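Local coordinates for protein C-glycoside 3-oxidase (Microbacterium trichothecenolyticum, PDB 7DVE) that oxidises the C3 hydroxyl of the sugar in C-glycosides such as isoorientin and mangiferin, using FAD and passing the electrons to oxygen to give hydrogen peroxide, at residues Ala22-Ile27 with Arg499-Ile504; Gly208-Ser213 with Leu324-Gly329; Asp376-Asp381 with His401-Asp406. One frame throughout, in Å; residues are numbered along the deposited sequence.

Overall arrangement
The three contacts lie well apart on the single FAD-binding chain. Contact 1 joins helix 19-31 to helix 490-510. It brings parts near both ends of the chain together, with the T23 side chain about 8 Å from the FAD. Contacts 2 and 3 both fall between its segments, with contact 2 closing before contact 3 opens. Their centres lie about 29 Å (contacts 1 and 2), 32 Å (1 and 3) and 37 Å (2 and 3) apart. Contact 2 ties strand 210-212 of the antiparallel sheet to a loop. Contact 3 joins two loops, on the other side of the chain's centre. At contact 1 the FAD-binding part is thus built from both ends of the sequence.

Contact 1 (Ala22-Ile27 with Arg499-Ile504); sequences ATYARI and RGARHI
Y24 and I27 pack against G500, A501 and I504 in a buried apolar helix-helix contact. It joins the first helix of the FAD-binding Rossmann-type domain to the C-terminal helix. The short segments run roughly the same way, with an angle of 41° between them, and their axes come within 8.7 Å. A501 is the centre of the contact. Its CB lies between two side chains of the other helix, 3.6 Å from Y24 CD2 and 3.6 Å from I27 CB. The small methyl lets the backbones come close, and A501 CA is 5.0 Å from Y24 CA. Y24 CG lies anti to the carbonyl carbon, beside the backbone N (chi1 -85°), and the ring beyond it comes up to the second helix. Y24 CE2 approaches A501 N obliquely, to within 3.4 Å. I504 CD1 meets the edge of the ring near its plane, 3.9 Å from Y24 CE2. The hydroxyl end reaches G500, with Y24 OH 3.5 Å from G500 CA. A CB at G500 would run into this oxygen, so the glycine fits the tyrosine tip. Y24 OH is buried and has no polar partner in the model. At the other end, I27 CG2 brushes R502 CG. R502 NH1 makes a salt bridge with E152 of helix 149-161. T23 sits near the contact but bonds P19 O within its own helix. Y24 lies near the glycine-rich GxGxxG turn, consistent with a dinucleotide-binding fold, and T490 of the FAD site belongs to helix 490-510. Around the pair, helix 149-161 touches both segments through T23, R26, R499 and R502. Helix 215-224 packs on A22, T23 and R26.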
ATOM      1  N   ALA A  22      -6.456   7.154  -6.650  1.00 57.51           N
ATOM      2  CA  ALA A  22      -6.847   8.441  -6.085  1.00 62.77           C
ATOM      3  C   ALA A  22      -5.809   9.514  -6.384  1.00 63.61           C
ATOM      4  O   ALA A  22      -6.167  10.671  -6.609  1.00 62.35           O
ATOM      5  CB  ALA A  22      -7.080   8.336  -4.574  1.00 57.39           C
ATOM      6  N   THR A  23      -4.517   9.162  -6.377  1.00 59.83           N
ATOM      7  CA  THR A  23      -3.512  10.174  -6.672  1.00 60.50           C
ATOM      8  C   THR A  23      -3.710  10.717  -8.077  1.00 64.55           C
ATOM      9  O   THR A  23      -3.671  11.936  -8.301  1.00 62.72           O
ATOM     10  CB  THR A  23      -2.102   9.608  -6.513  1.00 58.28           C
ATOM     11  OG1 THR A  23      -1.845   9.370  -5.130  1.00 60.08           O
ATOM     12  CG2 THR A  23      -1.067  10.611  -7.036  1.00 56.47           C
ATOM     13  N   TYR A  24      -3.927   9.816  -9.043  1.00 64.24           N
ATOM     14  CA  TYR A  24      -4.198  10.293 -10.399  1.00 62.58           C
ATOM     15  C   TYR A  24      -5.416  11.211 -10.425  1.00 64.60           C
ATOM     16  O   TYR A  24      -5.390  12.287 -11.043  1.00 66.28           O
ATOM     17  CB  TYR A  24      -4.388   9.120 -11.355  1.00 61.66           C
ATOM     18  CG  TYR A  24      -3.090   8.584 -11.897  1.00 60.28           C
ATOM     19  CD1 TYR A  24      -2.322   7.692 -11.151  1.00 61.14           C
ATOM     20  CD2 TYR A  24      -2.621   8.973 -13.138  1.00 61.54           C
ATOM     21  CE1 TYR A  24      -1.128   7.193 -11.639  1.00 59.91           C
ATOM     22  CE2 TYR A  24      -1.424   8.474 -13.641  1.00 63.13           C
ATOM     23  CZ  TYR A  24      -0.686   7.595 -12.882  1.00 62.33           C
ATOM     24  OH  TYR A  24       0.487   7.100 -13.367  1.00 64.65           O
ATOM     25  N   ALA A  25      -6.494  10.808  -9.745  1.00 64.17           N
ATOM     26  CA  ALA A  25      -7.705  11.631  -9.733  1.00 64.01           C
ATOM     27  C   ALA A  25      -7.432  13.015  -9.156  1.00 65.73           C
ATOM     28  O   ALA A  25      -7.835  14.034  -9.734  1.00 69.75           O
ATOM     29  CB  ALA A  25      -8.818  10.942  -8.942  1.00 64.69           C
ATOM     30  N   ARG A  26      -6.728  13.080  -8.026  1.00 64.82           N
ATOM     31  CA  ARG A  26      -6.521  14.378  -7.390  1.00 65.00           C
ATOM     32  C   ARG A  26      -5.581  15.262  -8.203  1.00 67.78           C
ATOM     33  O   ARG A  26      -5.821  16.474  -8.340  1.00 69.23           O
ATOM     34  CB  ARG A  26      -5.994  14.214  -5.970  1.00 62.47           C
ATOM     35  CG  ARG A  26      -6.304  15.458  -5.103  1.00 67.82           C
ATOM     36  CD  ARG A  26      -5.030  16.161  -4.706  1.00 66.45           C
ATOM     37  NE  ARG A  26      -5.202  17.230  -3.735  1.00 63.37           N
ATOM     38  CZ  ARG A  26      -5.314  17.041  -2.428  1.00 62.42           C
ATOM     39  NH1 ARG A  26      -5.512  15.839  -1.919  1.00 62.21           N
ATOM     40  NH2 ARG A  26      -5.241  18.085  -1.613  1.00 67.41           N
ATOM     41  N   ILE A  27      -4.506  14.688  -8.754  1.00 66.08           N
ATOM     42  CA  ILE A  27      -3.580  15.532  -9.497  1.00 66.94           C
ATOM     43  C   ILE A  27      -4.220  16.027 -10.773  1.00 68.62           C
ATOM     44  O   ILE A  27      -3.944  17.147 -11.212  1.00 70.53           O
ATOM     45  CB  ILE A  27      -2.253  14.817  -9.789  1.00 68.31           C
ATOM     46  CG1 ILE A  27      -1.581  14.415  -8.482  1.00 66.11           C
ATOM     47  CG2 ILE A  27      -1.329  15.742 -10.612  1.00 64.47           C
ATOM     48  CD1 ILE A  27      -0.901  15.607  -7.803  1.00 65.30           C
ATOM     49  N   ARG A 499       4.074  11.742 -10.536  1.00 65.11           N
ATOM     50  CA  ARG A 499       4.742  12.005 -11.818  1.00 64.45           C
ATOM     51  C   ARG A 499       3.867  11.571 -12.995  1.00 64.49           C
ATOM     52  O   ARG A 499       3.717  12.301 -13.983  1.00 67.76           O
ATOM     53  CB  ARG A 499       6.106  11.321 -11.898  1.00 63.30           C
ATOM     54  CG  ARG A 499       6.898  11.866 -13.084  1.00 66.85           C
ATOM     55  CD  ARG A 499       8.203  11.168 -13.357  1.00 67.73           C
ATOM     56  NE  ARG A 499       8.489  11.285 -14.777  1.00 66.01           N
ATOM     57  CZ  ARG A 499       9.703  11.323 -15.306  1.00 67.94           C
ATOM     58  NH1 ARG A 499      10.787  11.226 -14.557  1.00 69.51           N
ATOM     59  NH2 ARG A 499       9.831  11.467 -16.621  1.00 66.08           N
ATOM     60  N   GLY A 500       3.260  10.392 -12.899  1.00 65.35           N
ATOM     61  CA  GLY A 500       2.443   9.912 -14.011  1.00 65.91           C
ATOM     62  C   GLY A 500       1.254  10.813 -14.309  1.00 64.82           C
ATOM     63  O   GLY A 500       0.970  11.126 -15.469  1.00 67.07           O
ATOM     64  N   ALA A 501       0.535  11.229 -13.263  1.00 65.32           N
ATOM     65  CA  ALA A 501      -0.628  12.094 -13.444  1.00 67.07           C
ATOM     66  C   ALA A 501      -0.232  13.478 -13.941  1.00 66.22           C
ATOM     67  O   ALA A 501      -0.962  14.077 -14.742  1.00 69.19           O
ATOM     68  CB  ALA A 501      -1.414  12.197 -12.136  1.00 65.00           C
ATOM     69  N   ARG A 502       0.917  13.997 -13.502  1.00 67.14           N
ATOM     70  CA  ARG A 502       1.413  15.243 -14.081  1.00 69.69           C
ATOM     71  C   ARG A 502       1.686  15.082 -15.566  1.00 72.90           C
ATOM     72  O   ARG A 502       1.426  15.995 -16.359  1.00 73.42           O
ATOM     73  CB  ARG A 502       2.682  15.688 -13.368  1.00 68.21           C
ATOM     74  CG  ARG A 502       2.473  16.154 -11.980  1.00 66.69           C
ATOM     75  CD  ARG A 502       3.811  16.427 -11.359  1.00 68.07           C
ATOM     76  NE  ARG A 502       3.698  17.362 -10.249  1.00 69.27           N
ATOM     77  CZ  ARG A 502       4.718  17.741  -9.498  1.00 70.89           C
ATOM     78  NH1 ARG A 502       5.944  17.294  -9.723  1.00 71.16           N
ATOM     79  NH2 ARG A 502       4.503  18.586  -8.496  1.00 71.44           N
ATOM     80  N   HIS A 503       2.229  13.926 -15.966  1.00 72.63           N
ATOM     81  CA  HIS A 503       2.462  13.692 -17.388  1.00 75.10           C
ATOM     82  C   HIS A 503       1.155  13.676 -18.174  1.00 76.33           C
ATOM     83  O   HIS A 503       1.056  14.281 -19.251  1.00 77.39           O
ATOM     84  CB  HIS A 503       3.227  12.390 -17.616  1.00 73.30           C
ATOM     85  CG  HIS A 503       3.673  12.225 -19.036  1.00 75.54           C
ATOM     86  ND1 HIS A 503       3.114  11.304 -19.897  1.00 73.41           N
ATOM     87  CD2 HIS A 503       4.578  12.917 -19.764  1.00 75.67           C
ATOM     88  CE1 HIS A 503       3.676  11.413 -21.084  1.00 73.93           C
ATOM     89  NE2 HIS A 503       4.565  12.389 -21.030  1.00 78.80           N
ATOM     90  N   ILE A 504       0.141  12.984 -17.653  1.00 74.47           N
ATOM     91  CA  ILE A 504      -1.150  12.956 -18.347  1.00 77.66           C
ATOM     92  C   ILE A 504      -1.730  14.368 -18.455  1.00 82.94           C
ATOM     93  O   ILE A 504      -2.302  14.739 -19.489  1.00 84.53           O
ATOM     94  CB  ILE A 504      -2.121  11.980 -17.650  1.00 73.16           C
ATOM     95  CG1 ILE A 504      -1.679  10.534 -17.877  1.00 72.09           C
ATOM     96  CG2 ILE A 504      -3.545  12.156 -18.159  1.00 74.34           C
ATOM     97  CD1 ILE A 504      -2.578   9.531 -17.212  1.00 69.07           C
TER

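Contact 2 (Gly208-Ser213 with Leu324-Gly329)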
ATOM      1  N   GLY A 208     -12.547  15.340  17.035  1.00 65.25           N
ATOM      2  CA  GLY A 208     -11.478  15.074  17.972  1.00 65.46           C
ATOM      3  C   GLY A 208     -10.533  13.936  17.621  1.00 66.17           C
ATOM      4  O   GLY A 208      -9.315  14.123  17.544  1.00 64.11           O
ATOM      5  N   PRO A 209     -11.071  12.725  17.457  1.00 66.94           N
ATOM      6  CA  PRO A 209     -10.210  11.532  17.349  1.00 62.70           C
ATOM      7  C   PRO A 209      -9.240  11.519  16.175  1.00 58.74           C
ATOM      8  O   PRO A 209      -9.592  11.828  15.040  1.00 61.37           O
ATOM      9  CB  PRO A 209     -11.222  10.382  17.241  1.00 65.59           C
ATOM     10  CG  PRO A 209     -12.640  11.049  17.418  1.00 68.12           C
ATOM     11  CD  PRO A 209     -12.388  12.377  18.018  1.00 66.18           C
ATOM     12  N   LEU A 210      -8.010  11.122  16.480  1.00 60.27           N
ATOM     13  CA  LEU A 210      -7.011  10.713  15.496  1.00 57.56           C
ATOM     14  C   LEU A 210      -7.446   9.448  14.751  1.00 58.08           C
ATOM     15  O   LEU A 210      -7.973   8.523  15.369  1.00 55.95           O
ATOM     16  CB  LEU A 210      -5.708  10.433  16.231  1.00 54.43           C
ATOM     17  CG  LEU A 210      -4.369  10.670  15.566  1.00 59.39           C
ATOM     18  CD1 LEU A 210      -4.283  12.084  15.031  1.00 56.23           C
ATOM     19  CD2 LEU A 210      -3.256  10.393  16.576  1.00 58.76           C
ATOM     20  N   VAL A 211      -7.172   9.387  13.438  1.00 55.11           N
ATOM     21  CA  VAL A 211      -7.575   8.256  12.595  1.00 54.70           C
ATOM     22  C   VAL A 211      -6.745   8.233  11.306  1.00 51.59           C
ATOM     23  O   VAL A 211      -6.301   9.269  10.815  1.00 50.97           O
ATOM     24  CB  VAL A 211      -9.092   8.310  12.288  1.00 56.04           C
ATOM     25  CG1 VAL A 211      -9.406   9.453  11.318  1.00 54.99           C
ATOM     26  CG2 VAL A 211      -9.562   6.960  11.725  1.00 54.72           C
ATOM     27  N   TRP A 212      -6.541   7.031  10.756  1.00 53.75           N
ATOM     28  CA  TRP A 212      -5.733   6.854   9.541  1.00 52.38           C
ATOM     29  C   TRP A 212      -6.378   7.530   8.327  1.00 51.43           C
ATOM     30  O   TRP A 212      -7.605   7.571   8.180  1.00 48.42           O
ATOM     31  CB  TRP A 212      -5.524   5.358   9.234  1.00 47.18           C
ATOM     32  CG  TRP A 212      -4.963   4.575  10.385  1.00 48.55           C
ATOM     33  CD1 TRP A 212      -5.557   3.524  11.030  1.00 50.48           C
ATOM     34  CD2 TRP A 212      -3.706   4.787  11.050  1.00 49.65           C
ATOM     35  NE1 TRP A 212      -4.761   3.082  12.063  1.00 48.07           N
ATOM     36  CE2 TRP A 212      -3.615   3.830  12.091  1.00 48.67           C
ATOM     37  CE3 TRP A 212      -2.652   5.694  10.872  1.00 49.32           C
ATOM     38  CZ2 TRP A 212      -2.506   3.744  12.934  1.00 48.80           C
ATOM     39  CZ3 TRP A 212      -1.554   5.610  11.716  1.00 49.18           C
ATOM     40  CH2 TRP A 212      -1.490   4.642  12.738  1.00 48.27           C
ATOM     41  N   SER A 213      -5.522   8.028   7.438  1.00 51.16           N
ATOM     42  CA  SER A 213      -5.903   8.752   6.229  1.00 51.67           C
ATOM     43  C   SER A 213      -5.751   7.849   5.009  1.00 52.60           C
ATOM     44  O   SER A 213      -4.763   7.125   4.887  1.00 54.99           O
ATOM     45  CB  SER A 213      -5.019   9.992   6.049  1.00 50.52           C
ATOM     46  OG  SER A 213      -5.236  10.939   7.080  1.00 54.22           O
ATOM     47  N   LEU A 324      -7.942   6.246  17.102  1.00 58.55           N
ATOM     48  CA  LEU A 324      -6.844   5.577  17.770  1.00 56.85           C
ATOM     49  C   LEU A 324      -6.681   6.100  19.185  1.00 58.62           C
ATOM     50  O   LEU A 324      -7.111   7.202  19.527  1.00 59.77           O
ATOM     51  CB  LEU A 324      -5.529   5.767  17.014  1.00 56.23           C
ATOM     52  CG  LEU A 324      -5.517   5.644  15.495  1.00 53.53           C
ATOM     53  CD1 LEU A 324      -4.198   6.208  14.893  1.00 51.69           C
ATOM     54  CD2 LEU A 324      -5.725   4.214  15.133  1.00 52.22           C
ATOM     55  N   SER A 325      -6.052   5.277  20.004  1.00 55.44           N
ATOM     56  CA  SER A 325      -5.582   5.729  21.292  1.00 55.07           C
ATOM     57  C   SER A 325      -4.259   6.464  21.115  1.00 54.27           C
ATOM     58  O   SER A 325      -3.627   6.426  20.052  1.00 51.80           O
ATOM     59  CB  SER A 325      -5.385   4.546  22.215  1.00 54.40           C
ATOM     60  OG  SER A 325      -4.331   3.769  21.657  1.00 56.39           O
ATOM     61  N   GLU A 326      -3.816   7.117  22.184  1.00 53.08           N
ATOM     62  CA  GLU A 326      -2.612   7.932  22.131  1.00 52.83           C
ATOM     63  C   GLU A 326      -1.722   7.440  23.248  1.00 52.32           C
ATOM     64  O   GLU A 326      -1.766   7.972  24.357  1.00 56.58           O
ATOM     65  CB  GLU A 326      -2.958   9.428  22.230  1.00 51.94           C
ATOM     66  CG  GLU A 326      -3.826   9.824  21.000  1.00 55.22           C
ATOM     67  CD  GLU A 326      -4.117  11.294  20.864  1.00 57.16           C
ATOM     68  OE1 GLU A 326      -3.332  12.123  21.364  1.00 58.08           O
ATOM     69  OE2 GLU A 326      -5.150  11.616  20.245  1.00 60.74           O
ATOM     70  N   TYR A 327      -0.947   6.402  22.956  1.00 53.21           N
ATOM     71  CA  TYR A 327       0.017   5.886  23.917  1.00 53.58           C
ATOM     72  C   TYR A 327       1.413   6.231  23.417  1.00 51.98           C
ATOM     73  O   TYR A 327       1.775   7.408  23.423  1.00 54.60           O
ATOM     74  CB  TYR A 327      -0.178   4.377  24.157  1.00 51.66           C
ATOM     75  CG  TYR A 327      -1.549   4.054  24.748  1.00 53.62           C
ATOM     76  CD1 TYR A 327      -2.024   4.722  25.874  1.00 53.95           C
ATOM     77  CD2 TYR A 327      -2.370   3.096  24.174  1.00 54.70           C
ATOM     78  CE1 TYR A 327      -3.272   4.444  26.398  1.00 54.25           C
ATOM     79  CE2 TYR A 327      -3.620   2.812  24.699  1.00 53.40           C
ATOM     80  CZ  TYR A 327      -4.062   3.481  25.799  1.00 55.80           C
ATOM     81  OH  TYR A 327      -5.309   3.197  26.297  1.00 58.90           O
ATOM     82  N   THR A 328       2.200   5.248  22.985  1.00 49.81           N
ATOM     83  CA  THR A 328       3.581   5.514  22.598  1.00 49.63           C
ATOM     84  C   THR A 328       3.730   5.937  21.143  1.00 48.44           C
ATOM     85  O   THR A 328       4.810   6.395  20.764  1.00 47.32           O
ATOM     86  CB  THR A 328       4.487   4.282  22.837  1.00 48.51           C
ATOM     87  OG1 THR A 328       3.971   3.149  22.134  1.00 45.41           O
ATOM     88  CG2 THR A 328       4.626   3.958  24.318  1.00 49.80           C
ATOM     89  N   GLY A 329       2.696   5.796  20.319  1.00 47.85           N
ATOM     90  CA  GLY A 329       2.827   6.193  18.929  1.00 46.34           C
ATOM     91  C   GLY A 329       3.522   5.142  18.075  1.00 48.39           C
ATOM     92  O   GLY A 329       3.419   3.928  18.309  1.00 45.82           O
TER
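L324 packs on the W212 indole, with CD1 over one face and toward its rim, and its backbone bonds L210. The L324 N donates to L210 O at 2.9 Å, a bent bond with an angle of 142° at the hydrogen. L324 CB, the start of the side chain, is 4.0 Å from that same oxygen. CG is anti to the carbonyl carbon and beside the bonded N (chi1 -43°). This keeps L324 CG near the acceptor too, 3.8 Å from L210 O. There the side chain forks. L324 CD1 lies 3.7 Å from the centroid of the W212 six-membered ring and 17° off its normal, a CH-pi contact. L324 CD2 goes to the pyrrole side and lies 3.4 Å from W212 NE1. The two side chains cross at about a right angle. E326 adds a looser touch, with OE2 4.2 Å from L210 CB. That carboxylate is paired with R204 in a salt bridge. The W212 ring also meets H53, and its side chain is about 4 Å from that of T129, an FAD-binding residue. Strand 210-212 pairs with 196-204 in the large antiparallel sheet, of the kind that forms the substrate-binding domain in GMC oxidoreductases.

Contact 3 (Asp376-Asp381 with His401-Asp406)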
ATOM      1  N   ASP A 376      15.831 -10.278  -2.357  1.00 57.87           N
ATOM      2  CA  ASP A 376      16.726 -10.583  -3.464  1.00 58.00           C
ATOM      3  C   ASP A 376      15.873 -10.762  -4.714  1.00 60.46           C
ATOM      4  O   ASP A 376      15.213 -11.795  -4.881  1.00 60.04           O
ATOM      5  CB  ASP A 376      17.518 -11.849  -3.148  1.00 62.23           C
ATOM      6  CG  ASP A 376      18.457 -12.267  -4.277  1.00 63.55           C
ATOM      7  OD1 ASP A 376      18.342 -11.743  -5.402  1.00 63.44           O
ATOM      8  OD2 ASP A 376      19.326 -13.123  -4.026  1.00 61.47           O
ATOM      9  N   LEU A 377      15.880  -9.770  -5.596  1.00 60.72           N
ATOM     10  CA  LEU A 377      14.972  -9.792  -6.737  1.00 62.75           C
ATOM     11  C   LEU A 377      15.339 -10.891  -7.728  1.00 64.27           C
ATOM     12  O   LEU A 377      16.515 -11.136  -8.013  1.00 65.11           O
ATOM     13  CB  LEU A 377      14.963  -8.430  -7.425  1.00 63.65           C
ATOM     14  CG  LEU A 377      14.552  -7.269  -6.502  1.00 60.02           C
ATOM     15  CD1 LEU A 377      14.502  -5.988  -7.279  1.00 60.70           C
ATOM     16  CD2 LEU A 377      13.222  -7.534  -5.883  1.00 53.39           C
ATOM     17  N   GLN A 378      14.318 -11.562  -8.249  1.00 62.35           N
ATOM     18  CA  GLN A 378      14.498 -12.685  -9.155  1.00 63.85           C
ATOM     19  C   GLN A 378      13.511 -12.569 -10.305  1.00 63.29           C
ATOM     20  O   GLN A 378      12.380 -12.117 -10.118  1.00 62.04           O
ATOM     21  CB  GLN A 378      14.307 -14.019  -8.427  1.00 64.29           C
ATOM     22  CG  GLN A 378      15.362 -14.291  -7.365  1.00 64.38           C
ATOM     23  CD  GLN A 378      15.090 -15.554  -6.565  1.00 61.61           C
ATOM     24  OE1 GLN A 378      14.011 -15.732  -5.993  1.00 63.39           O
ATOM     25  NE2 GLN A 378      16.075 -16.427  -6.507  1.00 59.18           N
ATOM     26  N   ALA A 379      13.960 -12.944 -11.503  1.00 65.08           N
ATOM     27  CA  ALA A 379      13.046 -13.004 -12.639  1.00 67.19           C
ATOM     28  C   ALA A 379      11.931 -14.016 -12.403  1.00 65.28           C
ATOM     29  O   ALA A 379      10.787 -13.788 -12.822  1.00 65.17           O
ATOM     30  CB  ALA A 379      13.804 -13.346 -13.923  1.00 66.09           C
ATOM     31  N   SER A 380      12.233 -15.121 -11.717  1.00 62.44           N
ATOM     32  CA  SER A 380      11.246 -16.184 -11.570  1.00 64.27           C
ATOM     33  C   SER A 380      10.236 -15.903 -10.467  1.00 63.13           C
ATOM     34  O   SER A 380       9.196 -16.562 -10.419  1.00 63.77           O
ATOM     35  CB  SER A 380      11.943 -17.513 -11.300  1.00 63.64           C
ATOM     36  OG  SER A 380      12.710 -17.416 -10.119  1.00 63.78           O
ATOM     37  N   ASP A 381      10.521 -14.958  -9.573  1.00 60.07           N
ATOM     38  CA  ASP A 381       9.510 -14.501  -8.631  1.00 59.42           C
ATOM     39  C   ASP A 381       8.459 -13.731  -9.415  1.00 58.49           C
ATOM     40  O   ASP A 381       8.720 -12.610  -9.859  1.00 61.39           O
ATOM     41  CB  ASP A 381      10.133 -13.619  -7.548  1.00 59.01           C
ATOM     42  CG  ASP A 381      11.104 -14.377  -6.630  1.00 60.16           C
ATOM     43  OD1 ASP A 381      10.970 -15.608  -6.471  1.00 59.99           O
ATOM     44  OD2 ASP A 381      12.005 -13.728  -6.047  1.00 61.71           O
ATOM     45  N   HIS A 401       4.688 -17.680  -8.087  1.00 57.61           N
ATOM     46  CA  HIS A 401       5.988 -18.340  -8.074  1.00 58.93           C
ATOM     47  C   HIS A 401       6.924 -17.503  -7.211  1.00 57.82           C
ATOM     48  O   HIS A 401       7.160 -16.329  -7.510  1.00 56.27           O
ATOM     49  CB  HIS A 401       6.557 -18.484  -9.487  1.00 58.72           C
ATOM     50  CG  HIS A 401       5.791 -19.420 -10.374  1.00 57.39           C
ATOM     51  ND1 HIS A 401       6.071 -20.767 -10.445  1.00 59.48           N
ATOM     52  CD2 HIS A 401       4.809 -19.194 -11.279  1.00 57.29           C
ATOM     53  CE1 HIS A 401       5.271 -21.339 -11.328  1.00 58.40           C
ATOM     54  NE2 HIS A 401       4.496 -20.407 -11.849  1.00 60.25           N
ATOM     55  N   TYR A 402       7.480 -18.109  -6.167  1.00 56.73           N
ATOM     56  CA  TYR A 402       8.222 -17.317  -5.200  1.00 55.54           C
ATOM     57  C   TYR A 402       9.192 -18.205  -4.442  1.00 58.05           C
ATOM     58  O   TYR A 402       8.789 -19.199  -3.828  1.00 57.60           O
ATOM     59  CB  TYR A 402       7.279 -16.634  -4.238  1.00 53.76           C
ATOM     60  CG  TYR A 402       7.843 -15.401  -3.589  1.00 56.13           C
ATOM     61  CD1 TYR A 402       7.949 -14.199  -4.295  1.00 54.73           C
ATOM     62  CD2 TYR A 402       8.265 -15.428  -2.263  1.00 55.20           C
ATOM     63  CE1 TYR A 402       8.456 -13.066  -3.689  1.00 55.18           C
ATOM     64  CE2 TYR A 402       8.782 -14.308  -1.660  1.00 56.34           C
ATOM     65  CZ  TYR A 402       8.869 -13.125  -2.367  1.00 55.39           C
ATOM     66  OH  TYR A 402       9.377 -12.003  -1.744  1.00 56.83           O
ATOM     67  N   THR A 403      10.461 -17.825  -4.467  1.00 58.16           N
ATOM     68  CA  THR A 403      11.520 -18.575  -3.821  1.00 59.19           C
ATOM     69  C   THR A 403      12.387 -17.609  -3.021  1.00 61.01           C
ATOM     70  O   THR A 403      12.665 -16.490  -3.459  1.00 55.88           O
ATOM     71  CB  THR A 403      12.365 -19.373  -4.859  1.00 58.94           C
ATOM     72  OG1 THR A 403      12.836 -18.509  -5.923  1.00 59.58           O
ATOM     73  CG2 THR A 403      11.531 -20.508  -5.460  1.00 53.73           C
ATOM     74  N   LEU A 404      12.763 -18.042  -1.824  1.00 62.14           N
ATOM     75  CA  LEU A 404      13.767 -17.373  -1.015  1.00 59.05           C
ATOM     76  C   LEU A 404      15.146 -17.861  -1.435  1.00 59.78           C
ATOM     77  O   LEU A 404      15.417 -19.065  -1.405  1.00 62.63           O
ATOM     78  CB  LEU A 404      13.522 -17.667   0.465  1.00 61.09           C
ATOM     79  CG  LEU A 404      12.226 -17.113   1.078  1.00 61.74           C
ATOM     80  CD1 LEU A 404      12.279 -17.078   2.603  1.00 60.11           C
ATOM     81  CD2 LEU A 404      11.896 -15.747   0.515  1.00 54.55           C
ATOM     82  N   SER A 405      16.013 -16.936  -1.837  1.00 63.23           N
ATOM     83  CA  SER A 405      17.400 -17.298  -2.081  1.00 63.84           C
ATOM     84  C   SER A 405      18.153 -17.357  -0.751  1.00 63.48           C
ATOM     85  O   SER A 405      17.642 -16.961   0.303  1.00 60.34           O
ATOM     86  CB  SER A 405      18.056 -16.304  -3.042  1.00 62.89           C
ATOM     87  OG  SER A 405      18.313 -15.068  -2.394  1.00 61.50           O
ATOM     88  N   ASP A 406      19.388 -17.869  -0.812  1.00 62.90           N
ATOM     89  CA  ASP A 406      20.247 -17.910   0.367  1.00 62.85           C
ATOM     90  C   ASP A 406      20.518 -16.517   0.917  1.00 64.65           C
ATOM     91  O   ASP A 406      20.667 -16.339   2.136  1.00 65.41           O
ATOM     92  CB  ASP A 406      21.552 -18.587   0.007  1.00 69.79           C
ATOM     93  CG  ASP A 406      21.332 -19.829  -0.825  1.00 79.71           C
ATOM     94  OD1 ASP A 406      20.890 -19.663  -1.997  1.00 80.65           O
ATOM     95  OD2 ASP A 406      21.580 -20.948  -0.326  1.00 85.38           O
TER
HETATM   96  O   HOH W   1      11.388 -17.739  -7.894  1.00 57.79           O
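D376 and S405 meet at one end of this contact, and D381 and T403 near the other. Both pairs bond directly and make up its tight part. S405 OG donates to D376 OD2 at 2.7 Å, approaching from above the carboxylate plane. D376 OD2 has a second mate in R407, and S405 is the N-cap of helix 406-424, with D408 accepting a bond from S405 N as in a capping box. At D381, OD1 takes the backbone N of T403 at 3.0 Å. The donor comes on the syn side but 29° out of the carboxylate plane, with 161° at the hydrogen. D381 CG lies anti to the carbonyl carbon, beside the backbone N (chi1 -66°), which brings it to 3.9 Å from Y402 CD1. D381 CA makes a CH...O contact with H401 O at 3.2 Å. D381 OD2 pairs with K375, which also makes a cation-pi contact with Y402. In place of D381, an alanine would probably leave T403 N and the bridging water without OD1 and K375 without this carboxylate, and open a gap beside the Y402 ring. The looser side is at S380, which is exposed. There a water bridges the segments. It donates to D381 OD1 and also bonds S380 OG and T403 OG1, each at 2.6 Å. S380 O lies 3.4 Å from H401 CB. H401 shares backbone bonding with R382, so the contact sits where strands 382-386 and 396-401 begin and end. It links the loop after strand 366-373 to the start of helix 406-424.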